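Local coordinates for protein PHO85 cyclin-10 (Saccharomyces cerevisiae, PDB 4KRD) that acts as the cyclin partner of the kinase PHO85, directing it to phosphorylate and restrain glycogen synthase GSY2 and so limit glycogen accumulation, at residues Q98-L103 against K146-F151; A105-D110 against N189-A194; I137-R142 against V174-C179. All blocks are in the same frame, centred on the assembly; numbering follows the deposited sequence.

Contact 1. Residues Q98-L103 against K146-F151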
ATOM      1  N   GLN B  98      -0.260  11.996 -14.932  1.00 47.76           N
ATOM      2  CA  GLN B  98      -0.004  13.133 -14.055  1.00 46.22           C
ATOM      3  C   GLN B  98       1.482  13.286 -13.841  1.00 45.58           C
ATOM      4  O   GLN B  98       2.226  12.327 -14.008  1.00 44.60           O
ATOM      5  CB  GLN B  98      -0.648  12.880 -12.695  1.00 53.22           C
ATOM      6  CG  GLN B  98      -2.154  12.979 -12.699  1.00 57.66           C
ATOM      7  CD  GLN B  98      -2.627  14.413 -12.809  1.00 64.05           C
ATOM      8  OE1 GLN B  98      -3.029  14.866 -13.884  1.00 65.92           O
ATOM      9  NE2 GLN B  98      -2.567  15.143 -11.698  1.00 61.29           N
ATOM     10  N   PRO B  99       1.921  14.489 -13.448  1.00 47.02           N
ATOM     11  CA  PRO B  99       3.349  14.722 -13.204  1.00 44.74           C
ATOM     12  C   PRO B  99       3.893  13.815 -12.104  1.00 44.00           C
ATOM     13  O   PRO B  99       5.077  13.481 -12.132  1.00 39.31           O
ATOM     14  CB  PRO B  99       3.396  16.187 -12.750  1.00 43.80           C
ATOM     15  CG  PRO B  99       2.168  16.802 -13.330  1.00 45.59           C
ATOM     16  CD  PRO B  99       1.125  15.719 -13.299  1.00 46.38           C
ATOM     17  N   THR B 100       3.036  13.435 -11.155  1.00 38.00           N
ATOM     18  CA  THR B 100       3.418  12.549 -10.057  1.00 38.22           C
ATOM     19  C   THR B 100       4.027  11.236 -10.546  1.00 32.23           C
ATOM     20  O   THR B 100       4.897  10.657  -9.891  1.00 32.65           O
ATOM     21  CB  THR B 100       2.195  12.212  -9.194  1.00 43.16           C
ATOM     22  OG1 THR B 100       1.548  13.426  -8.806  1.00 52.02           O
ATOM     23  CG2 THR B 100       2.615  11.441  -7.951  1.00 42.38           C
ATOM     24  N   VAL B 101       3.570  10.765 -11.698  1.00 31.00           N
ATOM     25  CA  VAL B 101       4.056   9.502 -12.237  1.00 33.07           C
ATOM     26  C   VAL B 101       5.552   9.582 -12.561  1.00 31.61           C
ATOM     27  O   VAL B 101       6.325   8.678 -12.234  1.00 28.38           O
ATOM     28  CB  VAL B 101       3.224   9.066 -13.457  1.00 35.60           C
ATOM     29  CG1 VAL B 101       3.881   7.896 -14.181  1.00 31.06           C
ATOM     30  CG2 VAL B 101       1.800   8.714 -13.002  1.00 33.25           C
ATOM     31  N   TYR B 102       5.956  10.693 -13.169  1.00 35.20           N
ATOM     32  CA  TYR B 102       7.342  10.893 -13.545  1.00 35.54           C
ATOM     33  C   TYR B 102       8.231  11.272 -12.354  1.00 31.95           C
ATOM     34  O   TYR B 102       9.409  10.916 -12.327  1.00 32.07           O
ATOM     35  CB  TYR B 102       7.430  11.897 -14.704  1.00 36.78           C
ATOM     36  CG  TYR B 102       6.612  11.420 -15.887  1.00 35.12           C
ATOM     37  CD1 TYR B 102       6.991  10.282 -16.585  1.00 36.28           C
ATOM     38  CD2 TYR B 102       5.452  12.074 -16.276  1.00 36.01           C
ATOM     39  CE1 TYR B 102       6.261   9.818 -17.641  1.00 36.92           C
ATOM     40  CE2 TYR B 102       4.705  11.617 -17.356  1.00 37.07           C
ATOM     41  CZ  TYR B 102       5.126  10.489 -18.034  1.00 42.09           C
ATOM     42  OH  TYR B 102       4.420   9.994 -19.108  1.00 42.01           O
ATOM     43  N   LEU B 103       7.668  11.958 -11.363  1.00 30.68           N
ATOM     44  CA  LEU B 103       8.431  12.269 -10.153  1.00 33.12           C
ATOM     45  C   LEU B 103       8.787  10.978  -9.421  1.00 30.65           C
ATOM     46  O   LEU B 103       9.923  10.792  -8.984  1.00 29.02           O
ATOM     47  CB  LEU B 103       7.655  13.202  -9.222  1.00 35.45           C
ATOM     48  CG  LEU B 103       7.165  14.528  -9.819  1.00 37.88           C
ATOM     49  CD1 LEU B 103       6.263  15.281  -8.834  1.00 40.32           C
ATOM     50  CD2 LEU B 103       8.342  15.383 -10.262  1.00 43.24           C
ATOM     51  N   LYS B 146       1.896   1.766 -11.045  1.00 30.96           N
ATOM     52  CA  LYS B 146       1.340   0.717 -10.188  1.00 30.80           C
ATOM     53  C   LYS B 146       1.474   1.039  -8.691  1.00 33.59           C
ATOM     54  O   LYS B 146       0.668   0.586  -7.881  1.00 36.38           O
ATOM     55  CB  LYS B 146       1.980  -0.636 -10.520  1.00 30.91           C
ATOM     56  CG  LYS B 146       1.478  -1.225 -11.821  1.00 35.22           C
ATOM     57  CD  LYS B 146       1.916  -2.658 -12.055  1.00 30.30           C
ATOM     58  CE  LYS B 146       1.242  -3.225 -13.308  1.00 35.40           C
ATOM     59  NZ  LYS B 146       1.641  -4.624 -13.599  1.00 35.91           N
ATOM     60  N   LEU B 147       2.504   1.803  -8.331  1.00 32.36           N
ATOM     61  CA  LEU B 147       2.654   2.338  -6.978  1.00 34.99           C
ATOM     62  C   LEU B 147       1.653   3.449  -6.660  1.00 32.94           C
ATOM     63  O   LEU B 147       1.374   3.730  -5.491  1.00 36.45           O
ATOM     64  CB  LEU B 147       4.047   2.917  -6.795  1.00 26.13           C
ATOM     65  CG  LEU B 147       5.223   1.952  -6.680  1.00 27.94           C
ATOM     66  CD1 LEU B 147       6.525   2.748  -6.757  1.00 28.20           C
ATOM     67  CD2 LEU B 147       5.161   1.178  -5.386  1.00 29.01           C
ATOM     68  N   LEU B 148       1.128   4.089  -7.697  1.00 29.97           N
ATOM     69  CA  LEU B 148       0.377   5.341  -7.534  1.00 35.80           C
ATOM     70  C   LEU B 148      -1.113   5.265  -7.838  1.00 38.03           C
ATOM     71  O   LEU B 148      -1.933   5.853  -7.132  1.00 40.24           O
ATOM     72  CB  LEU B 148       0.964   6.417  -8.450  1.00 33.49           C
ATOM     73  CG  LEU B 148       2.206   7.145  -7.965  1.00 35.50           C
ATOM     74  CD1 LEU B 148       2.806   7.932  -9.123  1.00 33.52           C
ATOM     75  CD2 LEU B 148       1.848   8.059  -6.807  1.00 38.60           C
ATOM     76  N   GLU B 149      -1.463   4.590  -8.921  1.00 37.97           N
ATOM     77  CA  GLU B 149      -2.833   4.681  -9.422  1.00 40.35           C
ATOM     78  C   GLU B 149      -3.651   3.434  -9.137  1.00 38.33           C
ATOM     79  O   GLU B 149      -3.153   2.319  -9.254  1.00 32.42           O
ATOM     80  CB  GLU B 149      -2.822   4.964 -10.921  1.00 41.53           C
ATOM     81  CG  GLU B 149      -2.145   6.278 -11.304  1.00 45.22           C
ATOM     82  CD  GLU B 149      -3.009   7.497 -11.034  1.00 52.95           C
ATOM     83  OE1 GLU B 149      -4.097   7.352 -10.434  1.00 54.38           O
ATOM     84  OE2 GLU B 149      -2.593   8.605 -11.426  1.00 60.03           O
ATOM     85  N   ASP B 150      -4.918   3.618  -8.769  1.00 33.99           N
ATOM     86  CA  ASP B 150      -5.808   2.476  -8.576  1.00 37.07           C
ATOM     87  C   ASP B 150      -6.144   1.823  -9.894  1.00 35.81           C
ATOM     88  O   ASP B 150      -6.418   0.630  -9.957  1.00 37.67           O
ATOM     89  CB  ASP B 150      -7.094   2.899  -7.871  1.00 41.11           C
ATOM     90  CG  ASP B 150      -6.884   3.163  -6.403  1.00 40.92           C
ATOM     91  OD1 ASP B 150      -5.902   2.632  -5.837  1.00 40.29           O
ATOM     92  OD2 ASP B 150      -7.696   3.895  -5.809  1.00 45.74           O
ATOM     93  N   PHE B 151      -6.147   2.618 -10.953  1.00 38.75           N
ATOM     94  CA  PHE B 151      -6.333   2.067 -12.287  1.00 45.98           C
ATOM     95  C   PHE B 151      -5.131   2.413 -13.165  1.00 38.42           C
ATOM     96  O   PHE B 151      -4.717   3.568 -13.235  1.00 45.35           O
ATOM     97  CB  PHE B 151      -7.648   2.559 -12.910  1.00 44.95           C
ATOM     98  CG  PHE B 151      -8.876   2.105 -12.161  1.00 50.35           C
ATOM     99  CD1 PHE B 151      -9.373   0.819 -12.325  1.00 51.47           C
ATOM    100  CD2 PHE B 151      -9.522   2.957 -11.284  1.00 50.87           C
ATOM    101  CE1 PHE B 151     -10.506   0.394 -11.632  1.00 53.86           C
ATOM    102  CE2 PHE B 151     -10.651   2.540 -10.590  1.00 59.95           C
ATOM    103  CZ  PHE B 151     -11.140   1.255 -10.763  1.00 55.92           C
TER
HETATM  104  O   HOH W   1      -1.397   9.619 -13.754  1.00 43.70           O
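Leu148, on the last turn of helix 130-148, drives its two methyls against Thr100 and Val101 on the first turns of helix 99-113. Its CD1 goes in deepest, directly on the helix backbone, lying 3.5 Å from Thr100 O and 3.7 Å from Val101 CA. Thr100 CG2 sits against both methyls, 3.7 Å from Leu148 CD1 and from CD2. It is anti to the backbone N of Thr100, a setting that turns it to Leu148. Val101 adds a looser touch, CG2 to Leu148 CD1 at 4.1 Å.

Beyond Leu148 the chain leaves the helix, and the contact changes character. Glu149 heads toward Gln98 without touching it, and a water bridges them: it accepts from Gln98 N at 2.9 Å and donates to Glu149 OE2 at 2.8 Å. On this side the other protein of the assembly comes close, hydrogen-bonding Glu149 OE1 and pairing basic side chains with Asp150.

Around the dry part, Leu192 of helix 189-203 also packs on Thr100, Tyr102 turns to helix 36-54, and Ser144 OG hydrogen-bonds Val101 O, so within the cyclin domain the start of helix 99-113 joins the end of helix 130-148 beside two further helices.

Contact 2. Residues A105-D110 against N189-A194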
ATOM      1  N   ALA B 105       8.855   8.002 -10.860  1.00 29.19           N
ATOM      2  CA  ALA B 105       9.766   7.319 -11.772  1.00 28.10           C
ATOM      3  C   ALA B 105      11.187   7.801 -11.565  1.00 31.84           C
ATOM      4  O   ALA B 105      12.149   7.011 -11.580  1.00 29.75           O
ATOM      5  CB  ALA B 105       9.341   7.539 -13.226  1.00 30.45           C
ATOM      6  N   THR B 106      11.329   9.112 -11.406  1.00 31.46           N
ATOM      7  CA  THR B 106      12.646   9.695 -11.195  1.00 34.26           C
ATOM      8  C   THR B 106      13.243   9.221  -9.873  1.00 31.06           C
ATOM      9  O   THR B 106      14.430   8.885  -9.801  1.00 30.92           O
ATOM     10  CB  THR B 106      12.611  11.236 -11.236  1.00 34.56           C
ATOM     11  OG1 THR B 106      12.076  11.675 -12.488  1.00 36.32           O
ATOM     12  CG2 THR B 106      14.030  11.820 -11.053  1.00 35.93           C
ATOM     13  N   PHE B 107      12.423   9.173  -8.830  1.00 29.93           N
ATOM     14  CA  PHE B 107      12.927   8.723  -7.543  1.00 29.27           C
ATOM     15  C   PHE B 107      13.335   7.258  -7.571  1.00 26.90           C
ATOM     16  O   PHE B 107      14.268   6.863  -6.876  1.00 29.50           O
ATOM     17  CB  PHE B 107      11.933   8.958  -6.391  1.00 33.64           C
ATOM     18  CG  PHE B 107      12.524   8.624  -5.055  1.00 35.48           C
ATOM     19  CD1 PHE B 107      13.357   9.536  -4.411  1.00 31.78           C
ATOM     20  CD2 PHE B 107      12.311   7.382  -4.471  1.00 31.09           C
ATOM     21  CE1 PHE B 107      13.947   9.225  -3.191  1.00 35.45           C
ATOM     22  CE2 PHE B 107      12.911   7.057  -3.251  1.00 29.98           C
ATOM     23  CZ  PHE B 107      13.726   7.983  -2.612  1.00 35.37           C
ATOM     24  N   LEU B 108      12.637   6.442  -8.359  1.00 27.80           N
ATOM     25  CA  LEU B 108      13.011   5.035  -8.491  1.00 29.72           C
ATOM     26  C   LEU B 108      14.426   4.895  -9.075  1.00 30.27           C
ATOM     27  O   LEU B 108      15.232   4.086  -8.603  1.00 28.15           O
ATOM     28  CB  LEU B 108      11.985   4.253  -9.337  1.00 23.87           C
ATOM     29  CG  LEU B 108      10.575   4.100  -8.739  1.00 31.17           C
ATOM     30  CD1 LEU B 108       9.636   3.352  -9.698  1.00 27.54           C
ATOM     31  CD2 LEU B 108      10.630   3.392  -7.385  1.00 28.00           C
ATOM     32  N   ILE B 109      14.738   5.680 -10.105  1.00 28.83           N
ATOM     33  CA  ILE B 109      16.084   5.621 -10.650  1.00 29.72           C
ATOM     34  C   ILE B 109      17.110   6.230  -9.680  1.00 27.39           C
ATOM     35  O   ILE B 109      18.218   5.709  -9.548  1.00 30.53           O
ATOM     36  CB  ILE B 109      16.177   6.228 -12.077  1.00 35.86           C
ATOM     37  CG1 ILE B 109      15.800   7.706 -12.071  1.00 38.13           C
ATOM     38  CG2 ILE B 109      15.282   5.459 -13.057  1.00 32.82           C
ATOM     39  CD1 ILE B 109      16.238   8.433 -13.361  1.00 44.25           C
ATOM     40  N   ASP B 110      16.725   7.313  -8.999  1.00 28.46           N
ATOM     41  CA  ASP B 110      17.505   7.911  -7.899  1.00 30.40           C
ATOM     42  C   ASP B 110      17.914   6.869  -6.879  1.00 30.20           C
ATOM     43  O   ASP B 110      19.061   6.790  -6.481  1.00 32.14           O
ATOM     44  CB  ASP B 110      16.666   8.945  -7.122  1.00 31.26           C
ATOM     45  CG  ASP B 110      16.528  10.285  -7.841  1.00 37.25           C
ATOM     46  OD1 ASP B 110      17.420  10.645  -8.636  1.00 38.05           O
ATOM     47  OD2 ASP B 110      15.523  10.992  -7.570  1.00 38.50           O
ATOM     48  N   ASN B 189       5.305  12.558   0.126  1.00 35.56           N
ATOM     49  CA  ASN B 189       5.631  13.900  -0.345  1.00 37.94           C
ATOM     50  C   ASN B 189       7.139  14.166  -0.386  1.00 39.70           C
ATOM     51  O   ASN B 189       7.633  14.812  -1.314  1.00 39.22           O
ATOM     52  CB  ASN B 189       4.909  14.965   0.501  1.00 46.51           C
ATOM     53  CG  ASN B 189       3.388  14.922   0.343  1.00 53.07           C
ATOM     54  OD1 ASN B 189       2.851  14.217  -0.511  1.00 54.74           O
ATOM     55  ND2 ASN B 189       2.689  15.684   1.177  1.00 59.78           N
ATOM     56  N   ARG B 190       7.879  13.654   0.594  1.00 32.55           N
ATOM     57  CA  ARG B 190       9.321  13.863   0.611  1.00 39.46           C
ATOM     58  C   ARG B 190      10.048  13.142  -0.519  1.00 40.14           C
ATOM     59  O   ARG B 190      11.094  13.601  -0.972  1.00 32.86           O
ATOM     60  CB  ARG B 190       9.936  13.465   1.950  1.00 41.47           C
ATOM     61  CG  ARG B 190       9.366  14.219   3.138  1.00 51.01           C
ATOM     62  CD  ARG B 190       9.942  13.669   4.424  1.00 53.15           C
ATOM     63  NE  ARG B 190      11.339  14.033   4.600  1.00 52.74           N
ATOM     64  CZ  ARG B 190      12.239  13.259   5.194  1.00 50.84           C
ATOM     65  NH1 ARG B 190      11.886  12.066   5.653  1.00 48.41           N
ATOM     66  NH2 ARG B 190      13.489  13.676   5.321  1.00 51.43           N
ATOM     67  N   LYS B 191       9.519  12.010  -0.970  1.00 36.41           N
ATOM     68  CA  LYS B 191      10.149  11.339  -2.105  1.00 37.84           C
ATOM     69  C   LYS B 191       9.849  12.099  -3.396  1.00 39.98           C
ATOM     70  O   LYS B 191      10.741  12.273  -4.234  1.00 38.97           O
ATOM     71  CB  LYS B 191       9.775   9.852  -2.164  1.00 38.10           C
ATOM     72  CG  LYS B 191      10.310   9.095  -0.933  1.00 35.19           C
ATOM     73  CD  LYS B 191      10.320   7.607  -1.137  1.00 43.01           C
ATOM     74  CE  LYS B 191      10.971   6.910   0.041  1.00 35.29           C
ATOM     75  NZ  LYS B 191      10.121   6.899   1.252  1.00 33.38           N
ATOM     76  N   LEU B 192       8.620  12.603  -3.520  1.00 29.93           N
ATOM     77  CA  LEU B 192       8.247  13.452  -4.642  1.00 32.92           C
ATOM     78  C   LEU B 192       9.181  14.655  -4.700  1.00 38.20           C
ATOM     79  O   LEU B 192       9.693  15.016  -5.769  1.00 38.74           O
ATOM     80  CB  LEU B 192       6.791  13.931  -4.525  1.00 37.25           C
ATOM     81  CG  LEU B 192       5.684  12.886  -4.694  1.00 40.31           C
ATOM     82  CD1 LEU B 192       4.332  13.549  -4.917  1.00 42.65           C
ATOM     83  CD2 LEU B 192       6.003  11.967  -5.841  1.00 32.29           C
ATOM     84  N   ALA B 193       9.414  15.260  -3.541  1.00 36.13           N
ATOM     85  CA  ALA B 193      10.296  16.418  -3.451  1.00 39.99           C
ATOM     86  C   ALA B 193      11.729  16.049  -3.805  1.00 40.25           C
ATOM     87  O   ALA B 193      12.369  16.740  -4.594  1.00 41.42           O
ATOM     88  CB  ALA B 193      10.241  17.028  -2.066  1.00 40.14           C
ATOM     89  N   ALA B 194      12.224  14.966  -3.206  1.00 34.01           N
ATOM     90  CA  ALA B 194      13.601  14.520  -3.411  1.00 39.37           C
ATOM     91  C   ALA B 194      13.967  14.366  -4.882  1.00 37.36           C
ATOM     92  O   ALA B 194      15.117  14.609  -5.257  1.00 38.91           O
ATOM     93  CB  ALA B 194      13.869  13.220  -2.654  1.00 32.51           C
TER
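The ring of Phe107 lies flat against the aliphatic chain of Lys191. Lys191 CB stands almost exactly over the ring centre, 4.0 Å from the centroid of Phe107 and 5° off the ring normal, a CH-pi contact of good geometry. From there the lysine climbs across the same face: CG follows over the ring, and CD reaches the outer rim, 3.4 Å from Phe107 CE2. CE remains beside that rim before the chain bends at its last torsion to carry NZ away from the ring.

Phe107 holds its CG anti to the backbone N (chi1 -174°), and this extends the ring from helix 99-113 out to helix 189-203, the last helix of the chain, joining the two within the cyclin domain. On the way it passes the backbone of the second helix, with CD1 3.8 Å from Lys191 O. One turn further along, Ala194 CB approaches the ring obliquely at its CD1-CE1 side, 4.0 Å from Phe107 CE1. The two short helix segments cross nearly at right angles, 79° with axes 8.9 Å apart, so they meet over a small patch built round this one ring.

With an alanine at Phe107, the methylenes of Lys191 and the methyl of Ala194 would probably lose their common surface, leaving a gap between the helices and the lysine chain less restrained.

The ammonium end has other business: NZ hydrogen-bonds Met186 O and forms a salt bridge with an acidic side chain of the other protein in the assembly. Lys191 is thus split by chemistry, its methylenes covered by an aromatic ring and its charge paired across the protein interface.

Contact 3. Residues I137-R142 against V174-C179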
ATOM      1  N   ILE B 137      13.624   3.241 -18.562  1.00 29.48           N
ATOM      2  CA  ILE B 137      12.504   4.175 -18.642  1.00 33.01           C
ATOM      3  C   ILE B 137      11.169   3.441 -18.636  1.00 31.95           C
ATOM      4  O   ILE B 137      10.252   3.800 -17.904  1.00 35.78           O
ATOM      5  CB  ILE B 137      12.610   5.058 -19.904  1.00 35.84           C
ATOM      6  CG1 ILE B 137      13.722   6.094 -19.717  1.00 36.57           C
ATOM      7  CG2 ILE B 137      11.294   5.745 -20.197  1.00 35.12           C
ATOM      8  CD1 ILE B 137      14.135   6.800 -21.007  1.00 38.78           C
ATOM      9  N   ILE B 138      11.069   2.418 -19.471  1.00 31.67           N
ATOM     10  CA  ILE B 138       9.893   1.562 -19.508  1.00 34.01           C
ATOM     11  C   ILE B 138       9.525   1.037 -18.111  1.00 33.24           C
ATOM     12  O   ILE B 138       8.394   1.194 -17.658  1.00 30.84           O
ATOM     13  CB  ILE B 138      10.131   0.395 -20.467  1.00 32.56           C
ATOM     14  CG1 ILE B 138      10.257   0.922 -21.904  1.00 34.13           C
ATOM     15  CG2 ILE B 138       8.991  -0.613 -20.401  1.00 32.74           C
ATOM     16  CD1 ILE B 138      10.456  -0.177 -22.922  1.00 40.08           C
ATOM     17  N   ALA B 139      10.487   0.421 -17.435  1.00 32.57           N
ATOM     18  CA  ALA B 139      10.246  -0.160 -16.104  1.00 36.03           C
ATOM     19  C   ALA B 139       9.863   0.869 -15.043  1.00 28.18           C
ATOM     20  O   ALA B 139       8.929   0.650 -14.251  1.00 28.56           O
ATOM     21  CB  ALA B 139      11.482  -0.953 -15.655  1.00 31.97           C
ATOM     22  N   ALA B 140      10.582   1.996 -15.006  1.00 28.68           N
ATOM     23  CA  ALA B 140      10.355   3.003 -13.966  1.00 31.19           C
ATOM     24  C   ALA B 140       8.997   3.670 -14.122  1.00 33.72           C
ATOM     25  O   ALA B 140       8.312   3.963 -13.134  1.00 30.59           O
ATOM     26  CB  ALA B 140      11.482   4.041 -13.959  1.00 31.13           C
ATOM     27  N   VAL B 141       8.590   3.909 -15.364  1.00 33.23           N
ATOM     28  CA  VAL B 141       7.269   4.473 -15.584  1.00 28.82           C
ATOM     29  C   VAL B 141       6.193   3.470 -15.184  1.00 28.74           C
ATOM     30  O   VAL B 141       5.239   3.837 -14.532  1.00 27.86           O
ATOM     31  CB  VAL B 141       7.044   4.950 -17.033  1.00 32.91           C
ATOM     32  CG1 VAL B 141       5.560   5.278 -17.269  1.00 35.23           C
ATOM     33  CG2 VAL B 141       7.941   6.166 -17.336  1.00 34.77           C
ATOM     34  N   ARG B 142       6.362   2.209 -15.568  1.00 31.04           N
ATOM     35  CA  ARG B 142       5.326   1.204 -15.338  1.00 30.94           C
ATOM     36  C   ARG B 142       5.159   0.932 -13.854  1.00 28.65           C
ATOM     37  O   ARG B 142       4.041   0.892 -13.340  1.00 32.43           O
ATOM     38  CB  ARG B 142       5.636  -0.089 -16.116  1.00 31.66           C
ATOM     39  CG  ARG B 142       4.611  -1.217 -15.908  1.00 31.38           C
ATOM     40  CD  ARG B 142       3.209  -0.823 -16.389  1.00 30.43           C
ATOM     41  NE  ARG B 142       2.332  -1.991 -16.513  1.00 34.05           N
ATOM     42  CZ  ARG B 142       1.036  -1.921 -16.786  1.00 34.63           C
ATOM     43  NH1 ARG B 142       0.466  -0.738 -16.957  1.00 34.93           N
ATOM     44  NH2 ARG B 142       0.315  -3.026 -16.881  1.00 33.85           N
ATOM     45  N   VAL B 174       9.628  -6.596 -12.932  1.00 32.10           N
ATOM     46  CA  VAL B 174      10.148  -7.386 -11.830  1.00 31.54           C
ATOM     47  C   VAL B 174      11.635  -7.123 -11.612  1.00 31.92           C
ATOM     48  O   VAL B 174      12.098  -7.109 -10.486  1.00 29.23           O
ATOM     49  CB  VAL B 174       9.913  -8.890 -12.053  1.00 35.30           C
ATOM     50  CG1 VAL B 174      10.605  -9.704 -10.972  1.00 34.58           C
ATOM     51  CG2 VAL B 174       8.426  -9.195 -12.083  1.00 33.41           C
ATOM     52  N   SER B 175      12.380  -6.931 -12.694  1.00 28.19           N
ATOM     53  CA  SER B 175      13.801  -6.641 -12.574  1.00 33.89           C
ATOM     54  C   SER B 175      14.038  -5.352 -11.784  1.00 32.82           C
ATOM     55  O   SER B 175      14.901  -5.307 -10.914  1.00 30.37           O
ATOM     56  CB  SER B 175      14.459  -6.537 -13.957  1.00 35.78           C
ATOM     57  OG  SER B 175      14.380  -7.776 -14.646  1.00 36.93           O
ATOM     58  N   LEU B 176      13.279  -4.303 -12.091  1.00 25.32           N
ATOM     59  CA  LEU B 176      13.481  -3.038 -11.394  1.00 24.86           C
ATOM     60  C   LEU B 176      13.026  -3.216  -9.946  1.00 28.09           C
ATOM     61  O   LEU B 176      13.704  -2.811  -9.012  1.00 26.16           O
ATOM     62  CB  LEU B 176      12.711  -1.905 -12.065  1.00 27.48           C
ATOM     63  CG  LEU B 176      12.772  -0.571 -11.328  1.00 28.56           C
ATOM     64  CD1 LEU B 176      14.247  -0.136 -11.155  1.00 28.76           C
ATOM     65  CD2 LEU B 176      11.958   0.484 -12.036  1.00 30.97           C
ATOM     66  N   LEU B 177      11.879  -3.861  -9.768  1.00 24.84           N
ATOM     67  CA  LEU B 177      11.363  -4.105  -8.418  1.00 26.68           C
ATOM     68  C   LEU B 177      12.387  -4.844  -7.534  1.00 27.09           C
ATOM     69  O   LEU B 177      12.713  -4.390  -6.427  1.00 28.41           O
ATOM     70  CB  LEU B 177      10.026  -4.863  -8.505  1.00 26.11           C
ATOM     71  CG  LEU B 177       9.319  -5.181  -7.183  1.00 29.84           C
ATOM     72  CD1 LEU B 177       8.890  -3.914  -6.505  1.00 27.59           C
ATOM     73  CD2 LEU B 177       8.115  -6.100  -7.434  1.00 32.68           C
ATOM     74  N   ILE B 178      12.914  -5.967  -8.022  1.00 28.30           N
ATOM     75  CA  ILE B 178      13.968  -6.687  -7.301  1.00 28.18           C
ATOM     76  C   ILE B 178      15.171  -5.773  -7.023  1.00 29.52           C
ATOM     77  O   ILE B 178      15.714  -5.780  -5.924  1.00 27.48           O
ATOM     78  CB  ILE B 178      14.450  -7.968  -8.048  1.00 29.38           C
ATOM     79  CG1 ILE B 178      13.307  -8.989  -8.205  1.00 34.79           C
ATOM     80  CG2 ILE B 178      15.594  -8.628  -7.291  1.00 34.57           C
ATOM     81  CD1 ILE B 178      12.756  -9.517  -6.892  1.00 37.85           C
ATOM     82  N   CYS B 179      15.581  -4.984  -8.017  1.00 29.05           N
ATOM     83  CA  CYS B 179      16.747  -4.106  -7.849  1.00 31.80           C
ATOM     84  C   CYS B 179      16.596  -2.973  -6.822  1.00 32.52           C
ATOM     85  O   CYS B 179      17.591  -2.533  -6.255  1.00 33.07           O
ATOM     86  CB  CYS B 179      17.228  -3.561  -9.207  1.00 35.23           C
ATOM     87  SG  CYS B 179      17.981  -4.841 -10.251  1.00 36.90           S
TER
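The contact belongs to the cyclin box, the helical fold of this family, which this chain contributes as the cyclin part of a longer protein, and it joins the middle of helix 130-148 to helix 166-180. It is carried by one leucine and two alanines. Leu176 points at helix 130-148 and sets its CD2 down on the backbone between Ala139 and Ala140: this methyl is 3.6 Å from Ala140 CA, and equally close to Ala140 N, while the carbonyl carbon of Ala139 lies 3.7 Å from Leu176 CD2.

The two alanine methyls flank the spot. Ala139 CB meets the root of the leucine, with Leu176 CB 3.9 Å away, and Ala140 CB stands 4.1 Å from Leu176 CD2. What delivers the methyl is the leucine's shape: CG is anti to the backbone N (chi1 175°), and CD2 continues the line, anti to CA, so that it reaches furthest across, while CD1 (chi2 57°) folds back. Since neither alanine has anything beyond CB, the backbones come near, with the CA atoms of Ala139 and Leu176 6.4 Å apart.

Phe74, from a loop, touches both Ala139 and Leu176. One turn along, Arg142 NE makes a salt bridge with Glu173 of helix 166-180, whose carboxylate also pairs with Lys146, while Val174, Leu177 and Ile178 pack on the other protein of the assembly.

No hydrogen bond crosses between the two segments, so their grip rests on close apolar fit alone; the charged pair Arg142-Glu173 adds a polar tie one turn away.

From the N terminus, helix 99-113 supplies the first halves of both contact 1 and contact 2. Helix 130-148 then gives contact 3 its first segment and, a turn later, closes the loop of contact 1 at 146-151. Helix 166-180 closes contact 3, and helix 189-203 closes contact 2 last. Contact 1 therefore crosses both others, while contact 3 is nested inside the long loop of contact 2. The three also touch in space: Leu192 packs on Leu103, Tyr102 on Val141, and Ala105 and Leu108 on the carbonyl of Ala140. Four helices of the cyclin fold are joined in this way, helices 99-113 and 130-148 each being used twice.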